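Long-range contact in cytosine deaminase (Klebsiella pneumoniae, PDB 4R7W), which probably catalyses the hydrolytic deamination of cytosine to uracil and ammonia, using a bound iron(II) ion: residues H56-A61 with R115-V120. Residues are numbered along the deposited sequence; the frame is centred on the assembly and turned at random.
Sequences HIHLDA and RTHVDV. With FE2 (Fe (II) ion), chain L; O7U ((2R)-2-amino-2,5-dihydro-1,5,2-diazaphosphinin-6(1H)-one 2-oxide), chain M.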
loop_
_atom_site.group_PDB
_atom_site.type_symbol
_atom_site.label_atom_id
_atom_site.label_comp_id
_atom_site.label_asym_id
_atom_site.label_seq_id
_atom_site.Cartn_x
_atom_site.Cartn_y
_atom_site.Cartn_z
ATOM N N HIS B 56 -17.736 3.133 0.565
ATOM C CA HIS B 56 -17.885 3.044 -0.889
ATOM C C HIS B 56 -17.380 1.712 -1.422
ATOM O O HIS B 56 -16.173 1.521 -1.585
ATOM C CB HIS B 56 -17.133 4.199 -1.575
ATOM C CG HIS B 56 -17.381 4.291 -3.051
ATOM N ND1 HIS B 56 -17.813 5.449 -3.661
ATOM C CD2 HIS B 56 -17.269 3.369 -4.034
ATOM C CE1 HIS B 56 -17.942 5.243 -4.958
ATOM N NE2 HIS B 56 -17.614 3.990 -5.209
ATOM N N ILE B 57 -18.300 0.799 -1.712
ATOM C CA ILE B 57 -17.936 -0.485 -2.310
ATOM C C ILE B 57 -18.986 -0.990 -3.318
ATOM O O ILE B 57 -20.142 -0.578 -3.278
ATOM C CB ILE B 57 -17.679 -1.545 -1.231
ATOM C CG1 ILE B 57 -16.886 -2.724 -1.803
ATOM C CG2 ILE B 57 -18.998 -1.989 -0.584
ATOM C CD1 ILE B 57 -16.354 -3.678 -0.757
ATOM N N HIS B 58 -18.573 -1.866 -4.235
ATOM C CA HIS B 58 -19.510 -2.448 -5.188
ATOM C C HIS B 58 -19.767 -3.918 -4.876
ATOM O O HIS B 58 -19.130 -4.798 -5.444
ATOM C CB HIS B 58 -18.984 -2.308 -6.612
ATOM C CG HIS B 58 -18.981 -0.897 -7.110
ATOM N ND1 HIS B 58 -19.943 -0.407 -7.968
ATOM C CD2 HIS B 58 -18.143 0.136 -6.856
ATOM C CE1 HIS B 58 -19.701 0.867 -8.218
ATOM N NE2 HIS B 58 -18.620 1.219 -7.548
ATOM N N LEU B 59 -20.709 -4.185 -3.980
ATOM C CA LEU B 59 -21.014 -5.570 -3.619
ATOM C C LEU B 59 -21.682 -6.384 -4.746
ATOM O O LEU B 59 -21.639 -7.613 -4.749
ATOM C CB LEU B 59 -21.875 -5.613 -2.366
ATOM C CG LEU B 59 -21.125 -5.164 -1.111
ATOM C CD1 LEU B 59 -21.983 -5.378 0.125
ATOM C CD2 LEU B 59 -19.784 -5.891 -0.993
ATOM N N ASP B 60 -22.311 -5.715 -5.698
ATOM C CA ASP B 60 -22.945 -6.478 -6.767
ATOM C C ASP B 60 -21.910 -7.102 -7.704
ATOM O O ASP B 60 -22.137 -8.179 -8.267
ATOM C CB ASP B 60 -24.021 -5.661 -7.504
ATOM C CG ASP B 60 -23.468 -4.438 -8.225
ATOM O OD1 ASP B 60 -24.098 -4.018 -9.228
ATOM O OD2 ASP B 60 -22.434 -3.882 -7.795
ATOM N N ALA B 61 -20.762 -6.439 -7.829
ATOM C CA ALA B 61 -19.708 -6.874 -8.747
ATOM C C ALA B 61 -18.589 -7.668 -8.090
ATOM O O ALA B 61 -17.755 -8.253 -8.792
ATOM C CB ALA B 61 -19.106 -5.669 -9.484
ATOM N N ARG B 115 -21.465 1.152 2.779
ATOM C CA ARG B 115 -22.361 1.717 1.773
ATOM C C ARG B 115 -21.995 1.111 0.431
ATOM O O ARG B 115 -20.896 1.342 -0.072
ATOM C CB ARG B 115 -22.233 3.238 1.706
ATOM C CG ARG B 115 -22.886 3.843 0.472
ATOM C CD ARG B 115 -22.747 5.351 0.429
ATOM N NE ARG B 115 -23.583 6.016 1.421
ATOM C CZ ARG B 115 -23.593 7.328 1.645
ATOM N NH1 ARG B 115 -22.787 8.130 0.966
ATOM N NH2 ARG B 115 -24.399 7.844 2.566
ATOM N N THR B 116 -22.900 0.302 -0.127
ATOM C CA THR B 116 -22.643 -0.336 -1.406
ATOM C C THR B 116 -23.401 0.340 -2.533
ATOM O O THR B 116 -24.534 0.777 -2.366
ATOM C CB THR B 116 -22.979 -1.848 -1.424
ATOM O OG1 THR B 116 -22.528 -2.414 -2.661
ATOM C CG2 THR B 116 -24.488 -2.079 -1.316
ATOM N N HIS B 117 -22.737 0.444 -3.679
ATOM C CA HIS B 117 -23.388 0.834 -4.921
ATOM C C HIS B 117 -23.871 -0.438 -5.597
ATOM O O HIS B 117 -23.287 -1.515 -5.425
ATOM C CB HIS B 117 -22.416 1.609 -5.815
ATOM C CG HIS B 117 -22.038 2.943 -5.252
ATOM N ND1 HIS B 117 -22.601 4.122 -5.686
ATOM C CD2 HIS B 117 -21.179 3.279 -4.258
ATOM C CE1 HIS B 117 -22.106 5.129 -4.988
ATOM N NE2 HIS B 117 -21.234 4.645 -4.121
ATOM N N VAL B 118 -24.984 -0.323 -6.310
ATOM C CA VAL B 118 -25.554 -1.440 -7.028
ATOM C C VAL B 118 -25.958 -0.895 -8.376
ATOM O O VAL B 118 -26.675 0.104 -8.457
ATOM C CB VAL B 118 -26.810 -1.980 -6.320
ATOM C CG1 VAL B 118 -27.274 -3.272 -6.967
ATOM C CG2 VAL B 118 -26.528 -2.201 -4.857
ATOM N N ASP B 119 -25.476 -1.528 -9.434
ATOM C CA ASP B 119 -25.862 -1.131 -10.783
ATOM C C ASP B 119 -27.350 -1.336 -11.029
ATOM O O ASP B 119 -27.850 -2.465 -11.041
ATOM C CB ASP B 119 -25.047 -1.917 -11.797
ATOM C CG ASP B 119 -25.262 -1.442 -13.227
ATOM O OD1 ASP B 119 -24.685 -2.084 -14.118
ATOM O OD2 ASP B 119 -25.975 -0.438 -13.460
ATOM N N VAL B 120 -28.068 -0.238 -11.229
ATOM C CA VAL B 120 -29.493 -0.325 -11.537
ATOM C C VAL B 120 -29.776 -0.162 -13.038
ATOM O O VAL B 120 -30.935 -0.161 -13.436
ATOM C CB VAL B 120 -30.332 0.694 -10.732
ATOM C CG1 VAL B 120 -30.153 0.447 -9.217
ATOM C CG2 VAL B 120 -29.938 2.119 -11.099
HETATM FE FE FE2 L . -17.175 3.003 -7.242
HETATM N N1 O7U M . -17.950 1.547 -11.739
HETATM C C2 O7U M . -17.526 2.873 -11.866
HETATM O O2 O7U M . -18.040 3.737 -12.596
HETATM N N3 O7U M . -16.451 3.292 -11.117
HETATM N N4 O7U M . -13.990 2.427 -10.376
HETATM O O4 O7U M . -15.708 3.225 -8.840
HETATM P P4 O7U M . -15.589 2.432 -10.052
HETATM C C5 O7U M . -16.277 0.788 -10.052
HETATM C C6 O7U M . -17.281 0.612 -10.834
HETATM O O HOH W 1 -26.259 -4.904 -11.020
#
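His117 packs against both metal-binding histidines of the HxH motif at the C-terminal side of strand 47-57, the first of the barrel in this TIM-barrel amidohydrolase. Its NE2 sits over one face of the His56 ring, 3.4 Å from CE1, with the two ring planes 35° apart. The CB of His117, nearer the backbone, lies over one face of the His58 ring, making a CH-pi contact 4.0 Å from the ring centroid, while C6 of the phosphorus-containing ligand lies over the opposite face, offset toward the rim. His56 NE2 and His58 NE2 each reach the iron at 2.3 Å; His209, Asp308 and ligand O4 complete its shell, and Ser240 holds His56 ND1. The backbones pair in parallel here: Ile57 N donates to Arg115 O, and His117 N meets Ile57 O at 2.8 Å. Thr116 turns OG1 anti to its backbone N (chi1 -172°), toward the chain leaving the HxH motif, where the hydroxyl accepts a 2.9 Å bond from Leu59 N that ties Thr116 to the chain just after His58. Farther on, the carboxylate planes of Asp60 and Asp119 are nearly perpendicular, and that of Asp119 is held by Lys87, Trp83 and Thr121. Asp119 N approaches Asp60 OD1 from above the carboxylate plane at 2.9 Å, and a water donates both to this oxygen and to Asp119 O.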